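PDB 1CXC: cytochrome c2 from Rhodobacter sphaeroides, which carries electrons through its covalently bound heme c, acting as the donor to oxidized bacteriochlorophyll in photosynthetic phosphorylation. Local coordinates for residues 10-15 and 19-24; 46-51 and 59-64; 79-84 and 105-110. All coordinates share one frame; numbering follows the deposited sequence.

Contact 1 of 3, residues 10-15 and 19-24. With HEC (heme c), chain B.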
loop_
_atom_site.group_PDB
_atom_site.type_symbol
_atom_site.label_atom_id
_atom_site.label_comp_id
_atom_site.label_asym_id
_atom_site.label_seq_id
_atom_site.Cartn_x
_atom_site.Cartn_y
_atom_site.Cartn_z
ATOM N N LYS A 10 -4.498 -13.858 -4.571
ATOM C CA LYS A 10 -5.941 -13.965 -4.422
ATOM C C LYS A 10 -6.466 -12.930 -3.462
ATOM O O LYS A 10 -7.544 -12.366 -3.624
ATOM C CB LYS A 10 -6.314 -15.322 -3.867
ATOM C CG LYS A 10 -7.824 -15.522 -3.812
ATOM C CD LYS A 10 -8.130 -16.895 -3.219
ATOM C CE LYS A 10 -9.558 -17.322 -3.535
ATOM N N ALA A 11 -5.792 -12.760 -2.336
ATOM C CA ALA A 11 -6.248 -11.786 -1.362
ATOM C C ALA A 11 -6.180 -10.348 -1.872
ATOM O O ALA A 11 -6.999 -9.509 -1.492
ATOM C CB ALA A 11 -5.370 -11.919 -0.122
ATOM N N PHE A 12 -5.375 -10.117 -2.912
ATOM C CA PHE A 12 -5.221 -8.789 -3.498
ATOM C C PHE A 12 -6.443 -8.357 -4.317
ATOM O O PHE A 12 -6.645 -7.182 -4.637
ATOM C CB PHE A 12 -3.961 -8.759 -4.365
ATOM C CG PHE A 12 -3.574 -7.365 -4.832
ATOM C CD1 PHE A 12 -3.097 -6.445 -3.914
ATOM C CD2 PHE A 12 -3.816 -6.987 -6.133
ATOM C CE1 PHE A 12 -2.884 -5.137 -4.303
ATOM C CE2 PHE A 12 -3.611 -5.679 -6.520
ATOM C CZ PHE A 12 -3.148 -4.750 -5.605
ATOM N N ASN A 13 -7.355 -9.280 -4.622
ATOM C CA ASN A 13 -8.529 -8.871 -5.369
ATOM C C ASN A 13 -9.274 -7.828 -4.592
ATOM O O ASN A 13 -9.928 -6.996 -5.182
ATOM C CB ASN A 13 -9.504 -10.013 -5.581
ATOM C CG ASN A 13 -8.950 -11.187 -6.365
ATOM O OD1 ASN A 13 -9.260 -12.337 -6.049
ATOM N ND2 ASN A 13 -8.137 -10.949 -7.399
ATOM N N GLN A 14 -9.313 -7.919 -3.263
ATOM C CA GLN A 14 -10.043 -6.922 -2.486
ATOM C C GLN A 14 -9.536 -5.511 -2.729
ATOM O O GLN A 14 -10.236 -4.531 -2.472
ATOM C CB GLN A 14 -9.931 -7.157 -0.992
ATOM C CG GLN A 14 -9.324 -8.479 -0.560
ATOM C CD GLN A 14 -9.625 -8.789 0.901
ATOM O OE1 GLN A 14 -10.520 -8.200 1.511
ATOM N NE2 GLN A 14 -8.892 -9.721 1.502
ATOM N N CYS A 15 -8.235 -5.388 -2.918
ATOM C CA CYS A 15 -7.609 -4.099 -3.144
ATOM C C CYS A 15 -7.870 -3.528 -4.529
ATOM O O CYS A 15 -7.778 -2.321 -4.710
ATOM C CB CYS A 15 -6.092 -4.245 -3.003
ATOM S SG CYS A 15 -5.530 -5.244 -1.609
ATOM N N HIS A 19 -7.013 0.051 -6.229
ATOM C CA HIS A 19 -5.632 0.054 -6.671
ATOM C C HIS A 19 -5.400 -0.761 -7.937
ATOM O O HIS A 19 -5.936 -1.856 -8.091
ATOM C CB HIS A 19 -4.740 -0.537 -5.580
ATOM C CG HIS A 19 -4.604 0.388 -4.368
ATOM N ND1 HIS A 19 -3.707 1.460 -4.347
ATOM C CD2 HIS A 19 -5.208 0.237 -3.135
ATOM C CE1 HIS A 19 -3.800 1.934 -3.084
ATOM N NE2 HIS A 19 -4.636 1.260 -2.356
ATOM N N VAL A 20 -4.216 -0.563 -8.474
ATOM C CA VAL A 20 -3.785 -1.250 -9.660
ATOM C C VAL A 20 -2.267 -1.453 -9.557
ATOM O O VAL A 20 -1.681 -0.950 -8.606
ATOM C CB VAL A 20 -4.117 -0.275 -10.787
ATOM C CG1 VAL A 20 -2.867 0.138 -11.520
ATOM C CG2 VAL A 20 -5.213 -0.801 -11.687
ATOM N N ILE A 21 -1.721 -2.524 -10.138
ATOM C CA ILE A 21 -0.272 -2.722 -10.188
ATOM C C ILE A 21 0.119 -2.755 -11.666
ATOM O O ILE A 21 -0.293 -3.672 -12.384
ATOM C CB ILE A 21 0.207 -4.036 -9.501
ATOM C CG1 ILE A 21 -0.199 -4.103 -8.036
ATOM C CG2 ILE A 21 1.728 -4.184 -9.619
ATOM C CD1 ILE A 21 0.093 -5.482 -7.409
ATOM N N VAL A 22 0.532 -1.610 -12.200
ATOM C CA VAL A 22 0.912 -1.504 -13.606
ATOM C C VAL A 22 2.405 -1.222 -13.671
ATOM O O VAL A 22 2.866 -0.229 -13.120
ATOM C CB VAL A 22 0.123 -0.346 -14.248
ATOM C CG1 VAL A 22 0.634 -0.071 -15.647
ATOM C CG2 VAL A 22 -1.365 -0.669 -14.269
ATOM N N ASP A 23 3.180 -1.935 -14.481
ATOM C CA ASP A 23 4.606 -1.667 -14.467
ATOM C C ASP A 23 5.060 -0.524 -15.352
ATOM O O ASP A 23 4.267 0.260 -15.863
ATOM C CB ASP A 23 5.372 -2.928 -14.778
ATOM C CG ASP A 23 5.264 -3.367 -16.229
ATOM O OD1 ASP A 23 4.967 -2.547 -17.100
ATOM O OD2 ASP A 23 5.551 -4.534 -16.481
ATOM N N ASP A 24 6.363 -0.257 -15.347
ATOM C CA ASP A 24 6.865 0.864 -16.102
ATOM C C ASP A 24 6.771 0.750 -17.606
ATOM O O ASP A 24 6.896 1.764 -18.287
ATOM C CB ASP A 24 8.289 1.128 -15.681
ATOM C CG ASP A 24 8.361 1.592 -14.233
ATOM O OD1 ASP A 24 7.374 2.147 -13.754
ATOM O OD2 ASP A 24 9.394 1.398 -13.586
HETATM FE FE HEC B . -5.000 1.432 -0.380
HETATM C CHA HEC B . -2.939 4.105 -0.161
HETATM C CHB HEC B . -2.366 -0.670 0.119
HETATM C CHC HEC B . -7.128 -1.255 -0.421
HETATM C CHD HEC B . -7.615 3.483 -1.194
HETATM N NA HEC B . -3.066 1.659 -0.047
HETATM C C1A HEC B . -2.372 2.857 0.026
HETATM C C2A HEC B . -0.968 2.624 0.316
HETATM C C3A HEC B . -0.805 1.284 0.425
HETATM C C4A HEC B . -2.107 0.695 0.164
HETATM C CMA HEC B . 0.474 0.577 0.850
HETATM C CAA HEC B . 0.142 3.662 0.393
HETATM C CBA HEC B . 0.919 3.701 -0.914
HETATM C CGA HEC B . 1.809 4.916 -1.121
HETATM O O1A HEC B . 1.853 5.412 -2.228
HETATM O O2A HEC B . 2.291 5.463 -0.135
HETATM N NB HEC B . -4.796 -0.518 -0.173
HETATM C C1B HEC B . -3.613 -1.233 -0.054
HETATM C C2B HEC B . -3.865 -2.665 -0.045
HETATM C C3B HEC B . -5.220 -2.852 -0.116
HETATM C C4B HEC B . -5.784 -1.509 -0.212
HETATM C CMB HEC B . -2.791 -3.756 0.040
HETATM C CAB HEC B . -5.915 -4.092 -0.034
HETATM C CBB HEC B . -5.882 -4.934 1.171
HETATM N NC HEC B . -6.949 1.184 -0.690
HETATM C C1C HEC B . -7.667 -0.007 -0.653
HETATM C C2C HEC B . -9.049 0.209 -1.032
HETATM C C3C HEC B . -9.188 1.537 -1.248
HETATM C C4C HEC B . -7.881 2.133 -1.050
HETATM C CMC HEC B . -10.070 -0.875 -1.345
HETATM C CAC HEC B . -10.344 2.205 -1.637
HETATM C CBC HEC B . -11.586 2.138 -0.881
HETATM N ND HEC B . -5.222 3.355 -0.641
HETATM C C1D HEC B . -6.372 4.060 -0.989
HETATM C C2D HEC B . -6.127 5.486 -1.010
HETATM C C3D HEC B . -4.837 5.670 -0.654
HETATM C C4D HEC B . -4.272 4.348 -0.456
HETATM C CMD HEC B . -7.141 6.583 -1.330
HETATM C CAD HEC B . -4.208 6.990 -0.235
HETATM C CBD HEC B . -4.104 7.094 1.286
HETATM C CGD HEC B . -3.999 8.527 1.827
HETATM O O1D HEC B . -4.164 8.709 3.024
HETATM O O2D HEC B . -3.427 9.366 1.151
#
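Phe12 and Ile21 meet through their far ends, 3.8 Å from Phe12 CZ to Ile21 CD1. With CG1 anti to the carbonyl carbon (chi1 -58°) and an extended chain beyond it, Ile21 passes CG1 near the CZ rim of the Phe12 ring and puts CD1 over one face; CD1 sits 27° off the ring normal, a CH-pi contact. With an alanine at Phe12, the methyl of Ile21 would probably lose the surface it rests on, and a gap would open between the 10-15 turn and Ile21. Cys15 O accepts the backbone N-H of His19 at 2.9 Å, which draws the two ends of the heme-binding loop together. This is the CXXCH motif of c-type cytochromes, in which two cysteines, here Cys15 and Cys18, anchor the heme and the histidine that follows binds its iron. Cys15 SG is bonded to HEC CAB at 2.0 Å. Followed outward, His19 begins with CB 3.6 Å from Cys15 O. CG, beside the backbone N, starts a ring that stands edge-on to the heme. On the far edge ND1 is hydrogen-bonded to Pro38 O, which fixes the ring's rotation and probably makes the imidazole a stronger electron donor. CD2 and CE1 flank NE2 over the porphyrin nitrogens, CD2 3.1 Å from HEC NB and CE1 3.1 Å from HEC NA. At the tip NE2 binds the iron at 2.0 Å, with Met100 SD as the other axial ligand.

Contact 2 of 3, residues 46-51 and 59-64. With HEC (heme c), chain B.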
loop_
_atom_site.group_PDB
_atom_site.type_symbol
_atom_site.label_atom_id
_atom_site.label_comp_id
_atom_site.label_asym_id
_atom_site.label_seq_id
_atom_site.Cartn_x
_atom_site.Cartn_y
_atom_site.Cartn_z
ATOM N N ARG A 46 9.280 2.196 -1.153
ATOM C CA ARG A 46 8.971 3.533 -1.600
ATOM C C ARG A 46 8.573 4.438 -0.439
ATOM O O ARG A 46 7.842 4.056 0.483
ATOM C CB ARG A 46 7.816 3.429 -2.604
ATOM C CG ARG A 46 7.431 4.678 -3.399
ATOM C CD ARG A 46 5.910 4.666 -3.640
ATOM N NE ARG A 46 5.569 3.999 -4.861
ATOM C CZ ARG A 46 4.392 3.397 -5.078
ATOM N NH1 ARG A 46 3.237 3.808 -4.555
ATOM N NH2 ARG A 46 4.311 2.823 -6.246
ATOM N N THR A 47 9.002 5.709 -0.507
ATOM C CA THR A 47 8.627 6.677 0.513
ATOM C C THR A 47 7.147 6.932 0.402
ATOM O O THR A 47 6.610 7.108 -0.703
ATOM C CB THR A 47 9.336 8.001 0.303
ATOM O OG1 THR A 47 10.699 7.665 0.379
ATOM C CG2 THR A 47 8.960 9.026 1.366
ATOM N N ALA A 48 6.469 6.896 1.535
ATOM C CA ALA A 48 5.036 7.075 1.547
ATOM C C ALA A 48 4.598 8.426 1.012
ATOM O O ALA A 48 5.279 9.431 1.210
ATOM C CB ALA A 48 4.551 6.928 2.985
ATOM N N GLY A 49 3.519 8.474 0.212
ATOM C CA GLY A 49 3.032 9.753 -0.281
ATOM C C GLY A 49 3.887 10.324 -1.382
ATOM O O GLY A 49 3.749 11.492 -1.695
ATOM N N THR A 50 4.475 9.487 -2.216
ATOM C CA THR A 50 5.321 10.029 -3.256
ATOM C C THR A 50 5.062 9.493 -4.660
ATOM O O THR A 50 5.812 9.846 -5.560
ATOM C CB THR A 50 6.831 9.880 -2.920
ATOM O OG1 THR A 50 7.139 8.510 -2.958
ATOM C CG2 THR A 50 7.215 10.446 -1.562
ATOM N N GLN A 51 4.103 8.578 -4.906
ATOM C CA GLN A 51 3.903 8.121 -6.289
ATOM C C GLN A 51 3.690 9.347 -7.172
ATOM O O GLN A 51 2.801 10.156 -6.907
ATOM C CB GLN A 51 2.697 7.178 -6.337
ATOM C CG GLN A 51 2.217 6.805 -7.735
ATOM C CD GLN A 51 3.145 5.819 -8.401
ATOM O OE1 GLN A 51 4.075 5.308 -7.758
ATOM N NE2 GLN A 51 2.982 5.578 -9.707
ATOM N N GLU A 59 -3.024 14.713 3.770
ATOM C CA GLU A 59 -1.903 15.360 4.419
ATOM C C GLU A 59 -1.259 14.474 5.466
ATOM O O GLU A 59 -0.038 14.462 5.608
ATOM C CB GLU A 59 -2.356 16.684 5.015
ATOM C CG GLU A 59 -3.048 17.566 3.980
ATOM C CD GLU A 59 -2.334 17.637 2.629
ATOM O OE1 GLU A 59 -1.120 17.831 2.614
ATOM O OE2 GLU A 59 -3.006 17.642 1.594
ATOM N N GLY A 60 -1.989 13.505 6.012
ATOM C CA GLY A 60 -1.361 12.625 6.987
ATOM C C GLY A 60 -0.322 11.712 6.320
ATOM O O GLY A 60 0.738 11.436 6.888
ATOM N N MET A 61 -0.622 11.199 5.104
ATOM C CA MET A 61 0.286 10.314 4.392
ATOM C C MET A 61 1.495 11.085 3.906
ATOM O O MET A 61 2.598 10.559 3.824
ATOM C CB MET A 61 -0.457 9.684 3.207
ATOM C CG MET A 61 0.399 8.708 2.420
ATOM S SD MET A 61 0.700 7.184 3.319
ATOM C CE MET A 61 -0.788 6.306 2.934
ATOM N N LYS A 62 1.293 12.300 3.418
ATOM C CA LYS A 62 2.425 13.078 2.960
ATOM C C LYS A 62 3.369 13.355 4.131
ATOM O O LYS A 62 4.593 13.208 4.035
ATOM C CB LYS A 62 1.924 14.382 2.371
ATOM C CG LYS A 62 1.401 14.256 0.947
ATOM C CD LYS A 62 0.770 15.582 0.519
ATOM C CE LYS A 62 -0.047 15.388 -0.751
ATOM N NZ LYS A 62 -0.667 16.626 -1.200
ATOM N N GLU A 63 2.792 13.691 5.283
ATOM C CA GLU A 63 3.548 13.954 6.483
ATOM C C GLU A 63 4.399 12.749 6.879
ATOM O O GLU A 63 5.485 12.903 7.442
ATOM C CB GLU A 63 2.546 14.240 7.575
ATOM C CG GLU A 63 3.166 14.877 8.800
ATOM C CD GLU A 63 2.175 15.099 9.939
ATOM O OE1 GLU A 63 1.003 15.390 9.674
ATOM O OE2 GLU A 63 2.616 15.096 11.089
ATOM N N ALA A 64 3.764 11.581 6.987
ATOM C CA ALA A 64 4.493 10.383 7.343
ATOM C C ALA A 64 5.683 10.151 6.425
ATOM O O ALA A 64 6.690 9.590 6.847
ATOM C CB ALA A 64 3.565 9.181 7.223
HETATM FE FE HEC B . -5.000 1.432 -0.380
HETATM C CHA HEC B . -2.939 4.105 -0.161
HETATM C CHB HEC B . -2.366 -0.670 0.119
HETATM C CHC HEC B . -7.128 -1.255 -0.421
HETATM C CHD HEC B . -7.615 3.483 -1.194
HETATM N NA HEC B . -3.066 1.659 -0.047
HETATM C C1A HEC B . -2.372 2.857 0.026
HETATM C C2A HEC B . -0.968 2.624 0.316
HETATM C C3A HEC B . -0.805 1.284 0.425
HETATM C C4A HEC B . -2.107 0.695 0.164
HETATM C CMA HEC B . 0.474 0.577 0.850
HETATM C CAA HEC B . 0.142 3.662 0.393
HETATM C CBA HEC B . 0.919 3.701 -0.914
HETATM C CGA HEC B . 1.809 4.916 -1.121
HETATM O O1A HEC B . 1.853 5.412 -2.228
HETATM O O2A HEC B . 2.291 5.463 -0.135
HETATM N NB HEC B . -4.796 -0.518 -0.173
HETATM C C1B HEC B . -3.613 -1.233 -0.054
HETATM C C2B HEC B . -3.865 -2.665 -0.045
HETATM C C3B HEC B . -5.220 -2.852 -0.116
HETATM C C4B HEC B . -5.784 -1.509 -0.212
HETATM C CMB HEC B . -2.791 -3.756 0.040
HETATM C CAB HEC B . -5.915 -4.092 -0.034
HETATM C CBB HEC B . -5.882 -4.934 1.171
HETATM N NC HEC B . -6.949 1.184 -0.690
HETATM C C1C HEC B . -7.667 -0.007 -0.653
HETATM C C2C HEC B . -9.049 0.209 -1.032
HETATM C C3C HEC B . -9.188 1.537 -1.248
HETATM C C4C HEC B . -7.881 2.133 -1.050
HETATM C CMC HEC B . -10.070 -0.875 -1.345
HETATM C CAC HEC B . -10.344 2.205 -1.637
HETATM C CBC HEC B . -11.586 2.138 -0.881
HETATM N ND HEC B . -5.222 3.355 -0.641
HETATM C C1D HEC B . -6.372 4.060 -0.989
HETATM C C2D HEC B . -6.127 5.486 -1.010
HETATM C C3D HEC B . -4.837 5.670 -0.654
HETATM C C4D HEC B . -4.272 4.348 -0.456
HETATM C CMD HEC B . -7.141 6.583 -1.330
HETATM C CAD HEC B . -4.208 6.990 -0.235
HETATM C CBD HEC B . -4.104 7.094 1.286
HETATM C CGD HEC B . -3.999 8.527 1.827
HETATM O O1D HEC B . -4.164 8.709 3.024
HETATM O O2D HEC B . -3.427 9.366 1.151
HETATM O O HOH W 1 6.616 12.640 1.259
#
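Met61 of helix 59-66 packs against Ala48 and Gly49 of a type II beta turn, Thr47 to Thr50, and together they line the propionate side of the cytochrome c heme pocket. The apolar part is small: Ala48 CB touches Met61 SD at 3.9 Å, and Met61 CG lies 3.8 Å from Gly49 N. Met61 leaves the helix with CG anti to the backbone N (chi1 -178°), then bends at its next two torsions, which carries CE to HEC CAA, the first carbon of one propionate, and HEC CBD, the second carbon of the other. Gly49, at positive phi and without a side chain, lets the turn lie close against the helix at Met61 O and Lys62 CA. Within the turn, Thr50 OG1 donates to Thr47 O at 2.7 Å.

The polar part is directed at one propionate, whose two oxygens are held by different residues of 46-51. Gly49 N gives a nearly straight bond to HEC O2A, 3.3 Å long with an angle of 164° at the hydrogen. Arg46 NH1 donates a more bent hydrogen bond (136°) to HEC O1A, which lies at the edge of the guanidinium, near its plane, and the positive charge probably stabilises the ionised carboxylate. Arg46 NH2 is hydrogen-bonded in turn to Asn39 O. A water spans the segments weakly, donating to Ala48 O and to Lys62 O, each 3.5 Å from its oxygen.

Contact 3 of 3, residues 79-84 and 105-110. With HEC (heme c), chain B.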
loop_
_atom_site.group_PDB
_atom_site.type_symbol
_atom_site.label_atom_id
_atom_site.label_comp_id
_atom_site.label_asym_id
_atom_site.label_seq_id
_atom_site.Cartn_x
_atom_site.Cartn_y
_atom_site.Cartn_z
ATOM N N TYR A 79 -0.361 -0.779 8.698
ATOM C CA TYR A 79 -1.140 0.203 7.982
ATOM C C TYR A 79 -2.402 -0.340 7.346
ATOM O O TYR A 79 -3.463 0.235 7.529
ATOM C CB TYR A 79 -0.270 0.851 6.925
ATOM C CG TYR A 79 -1.059 1.726 5.970
ATOM C CD1 TYR A 79 -1.529 2.943 6.390
ATOM C CD2 TYR A 79 -1.299 1.275 4.681
ATOM C CE1 TYR A 79 -2.259 3.720 5.526
ATOM C CE2 TYR A 79 -2.017 2.057 3.810
ATOM C CZ TYR A 79 -2.498 3.269 4.239
ATOM O OH TYR A 79 -3.233 4.059 3.369
ATOM N N VAL A 80 -2.315 -1.412 6.544
ATOM C CA VAL A 80 -3.514 -1.944 5.889
ATOM C C VAL A 80 -4.574 -2.390 6.880
ATOM O O VAL A 80 -5.738 -2.480 6.506
ATOM C CB VAL A 80 -3.194 -3.108 4.923
ATOM C CG1 VAL A 80 -2.225 -2.641 3.852
ATOM C CG2 VAL A 80 -2.665 -4.335 5.658
ATOM N N GLN A 81 -4.213 -2.778 8.113
ATOM C CA GLN A 81 -5.213 -3.189 9.076
ATOM C C GLN A 81 -6.031 -2.032 9.625
ATOM O O GLN A 81 -7.147 -2.209 10.083
ATOM C CB GLN A 81 -4.555 -3.953 10.197
ATOM C CG GLN A 81 -4.067 -5.305 9.705
ATOM C CD GLN A 81 -3.484 -6.146 10.829
ATOM O OE1 GLN A 81 -4.219 -6.666 11.663
ATOM N NE2 GLN A 81 -2.152 -6.262 10.925
ATOM N N ASP A 82 -5.468 -0.839 9.693
ATOM C CA ASP A 82 -6.214 0.333 10.138
ATOM C C ASP A 82 -5.425 1.560 9.728
ATOM O O ASP A 82 -4.525 2.006 10.442
ATOM C CB ASP A 82 -6.422 0.355 11.648
ATOM C CG ASP A 82 -7.476 1.371 12.099
ATOM O OD1 ASP A 82 -7.522 2.482 11.548
ATOM O OD2 ASP A 82 -8.097 1.133 13.138
ATOM N N PRO A 83 -5.716 2.117 8.563
ATOM C CA PRO A 83 -4.886 3.161 8.012
ATOM C C PRO A 83 -4.894 4.464 8.789
ATOM O O PRO A 83 -3.829 5.020 9.021
ATOM C CB PRO A 83 -5.414 3.360 6.606
ATOM C CG PRO A 83 -6.199 2.114 6.249
ATOM C CD PRO A 83 -6.536 1.436 7.551
ATOM N N THR A 84 -5.985 4.806 9.454
ATOM C CA THR A 84 -6.017 6.059 10.163
ATOM C C THR A 84 -5.333 5.955 11.504
ATOM O O THR A 84 -4.546 6.818 11.866
ATOM C CB THR A 84 -7.457 6.531 10.312
ATOM O OG1 THR A 84 -7.806 7.006 9.032
ATOM C CG2 THR A 84 -7.581 7.670 11.292
ATOM N N LYS A 105 -9.084 -7.111 7.533
ATOM C CA LYS A 105 -9.248 -7.672 8.877
ATOM C C LYS A 105 -8.295 -8.777 9.233
ATOM O O LYS A 105 -7.963 -8.909 10.396
ATOM C CB LYS A 105 -10.650 -8.220 9.154
ATOM C CG LYS A 105 -11.729 -7.799 8.165
ATOM C CD LYS A 105 -12.147 -6.353 8.399
ATOM N N LYS A 106 -7.701 -9.465 8.268
ATOM C CA LYS A 106 -6.823 -10.556 8.618
ATOM C C LYS A 106 -5.338 -10.239 8.459
ATOM O O LYS A 106 -4.859 -9.984 7.361
ATOM C CB LYS A 106 -7.167 -11.771 7.770
ATOM C CG LYS A 106 -8.031 -12.786 8.500
ATOM C CD LYS A 106 -8.791 -13.673 7.517
ATOM N N GLU A 107 -4.567 -10.467 9.530
ATOM C CA GLU A 107 -3.126 -10.255 9.518
ATOM C C GLU A 107 -2.484 -11.160 8.496
ATOM O O GLU A 107 -1.448 -10.828 7.941
ATOM C CB GLU A 107 -2.537 -10.613 10.872
ATOM C CG GLU A 107 -1.049 -10.318 10.992
ATOM C CD GLU A 107 -0.626 -9.961 12.423
ATOM O OE1 GLU A 107 -0.858 -8.816 12.836
ATOM O OE2 GLU A 107 -0.308 -10.877 13.187
ATOM N N ALA A 108 -2.878 -12.437 8.497
ATOM C CA ALA A 108 -2.317 -13.383 7.547
ATOM C C ALA A 108 -2.454 -12.876 6.130
ATOM O O ALA A 108 -1.571 -13.052 5.304
ATOM C CB ALA A 108 -3.060 -14.704 7.650
ATOM N N ASP A 109 -3.606 -12.323 5.770
ATOM C CA ASP A 109 -3.757 -11.805 4.424
ATOM C C ASP A 109 -2.785 -10.651 4.191
ATOM O O ASP A 109 -2.244 -10.498 3.104
ATOM C CB ASP A 109 -5.170 -11.285 4.217
ATOM C CG ASP A 109 -6.186 -12.378 3.926
ATOM O OD1 ASP A 109 -5.873 -13.525 4.216
ATOM O OD2 ASP A 109 -7.364 -12.036 3.837
ATOM N N ALA A 110 -2.526 -9.817 5.217
ATOM C CA ALA A 110 -1.592 -8.705 5.068
ATOM C C ALA A 110 -0.191 -9.198 4.767
ATOM O O ALA A 110 0.457 -8.677 3.857
ATOM C CB ALA A 110 -1.511 -7.924 6.361
HETATM FE FE HEC B . -5.000 1.432 -0.380
HETATM C CHA HEC B . -2.939 4.105 -0.161
HETATM C CHB HEC B . -2.366 -0.670 0.119
HETATM C CHC HEC B . -7.128 -1.255 -0.421
HETATM C CHD HEC B . -7.615 3.483 -1.194
HETATM N NA HEC B . -3.066 1.659 -0.047
HETATM C C1A HEC B . -2.372 2.857 0.026
HETATM C C2A HEC B . -0.968 2.624 0.316
HETATM C C3A HEC B . -0.805 1.284 0.425
HETATM C C4A HEC B . -2.107 0.695 0.164
HETATM C CMA HEC B . 0.474 0.577 0.850
HETATM C CAA HEC B . 0.142 3.662 0.393
HETATM C CBA HEC B . 0.919 3.701 -0.914
HETATM C CGA HEC B . 1.809 4.916 -1.121
HETATM O O1A HEC B . 1.853 5.412 -2.228
HETATM O O2A HEC B . 2.291 5.463 -0.135
HETATM N NB HEC B . -4.796 -0.518 -0.173
HETATM C C1B HEC B . -3.613 -1.233 -0.054
HETATM C C2B HEC B . -3.865 -2.665 -0.045
HETATM C C3B HEC B . -5.220 -2.852 -0.116
HETATM C C4B HEC B . -5.784 -1.509 -0.212
HETATM C CMB HEC B . -2.791 -3.756 0.040
HETATM C CAB HEC B . -5.915 -4.092 -0.034
HETATM C CBB HEC B . -5.882 -4.934 1.171
HETATM N NC HEC B . -6.949 1.184 -0.690
HETATM C C1C HEC B . -7.667 -0.007 -0.653
HETATM C C2C HEC B . -9.049 0.209 -1.032
HETATM C C3C HEC B . -9.188 1.537 -1.248
HETATM C C4C HEC B . -7.881 2.133 -1.050
HETATM C CMC HEC B . -10.070 -0.875 -1.345
HETATM C CAC HEC B . -10.344 2.205 -1.637
HETATM C CBC HEC B . -11.586 2.138 -0.881
HETATM N ND HEC B . -5.222 3.355 -0.641
HETATM C C1D HEC B . -6.372 4.060 -0.989
HETATM C C2D HEC B . -6.127 5.486 -1.010
HETATM C C3D HEC B . -4.837 5.670 -0.654
HETATM C C4D HEC B . -4.272 4.348 -0.456
HETATM C CMD HEC B . -7.141 6.583 -1.330
HETATM C CAD HEC B . -4.208 6.990 -0.235
HETATM C CBD HEC B . -4.104 7.094 1.286
HETATM C CGD HEC B . -3.999 8.527 1.827
HETATM O O1D HEC B . -4.164 8.709 3.024
HETATM O O2D HEC B . -3.427 9.366 1.151
#
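Val80 and Ala110 form the apolar half of this contact, with Val80 CG2 3.8 Å from Ala110 CB. The CB atoms of both residues point toward the opposing segment, and chi1 of -59° sets CG2 of Val80 between its backbone N and carbonyl carbon, facing Ala110. The other methyl, CG1, approaches the heme instead, 4.0 Å from HEC CMB, so one valine branches between helix 107-120 and the cofactor. At the more exposed end Gln81 NE2 makes a weak hydrogen bond to Glu107 OE1, 3.4 Å long. Both side chains are extended beyond CG and cross obliquely, with the amide and carboxylate planes 87° apart. The stronger polar partner of Gln81 NE2 is Val77 O, one turn back in its own helix, which anchors the amide N and leaves the bond to Glu107 as a weak second one.

Beside Val80, Tyr79 turns to the heme: OH is 3.5 Å from HEC CHA, and CE2 lies 3.7 Å from HEC C3A. CG anti to the backbone N (chi1 170°) directs the ring to the porphyrin, where it helps line the heme c pocket. Pro83 CG lies over one face of this ring, offset toward the rim, while the ring of Trp71 meets it with the planes at about 45°. Further out, Asp82 caps the start of helix 83-91, its OD1 accepting from Lys85 N. Lys106 occupies the N-cap position of helix 107-120. A backbone hydrogen bond between Val80 and Leu104 ties the end of helix 73-81 to the chain leading into helix 107-120; the contact thus joins the C-terminal end of the former to the first turn of the latter, with helix 83-91 starting just beyond.

Overall arrangement
The three contacts follow one another along the chain and all touch the heme. Contact 1 supplies one of the two covalent attachments, at Cys15, and the histidine ligand; contact 2 lies on the other side of the chain's centre, about 19 Å from it between centres, and holds a propionate. With nearest atoms about 7 Å apart, these two do not touch. Contact 3 meets both: Gln14 NE2 packs 3.6 Å from Asp109 OD2, and Met61 CE lies 3.3 Å from Tyr79 OH. Its centre is about 16 Å from that of contact 1 and about 18 Å from that of contact 2. The side chain of Met100, the second iron ligand, comes within about 5 Å of that of Val80 and about 6 Å of that of Met61.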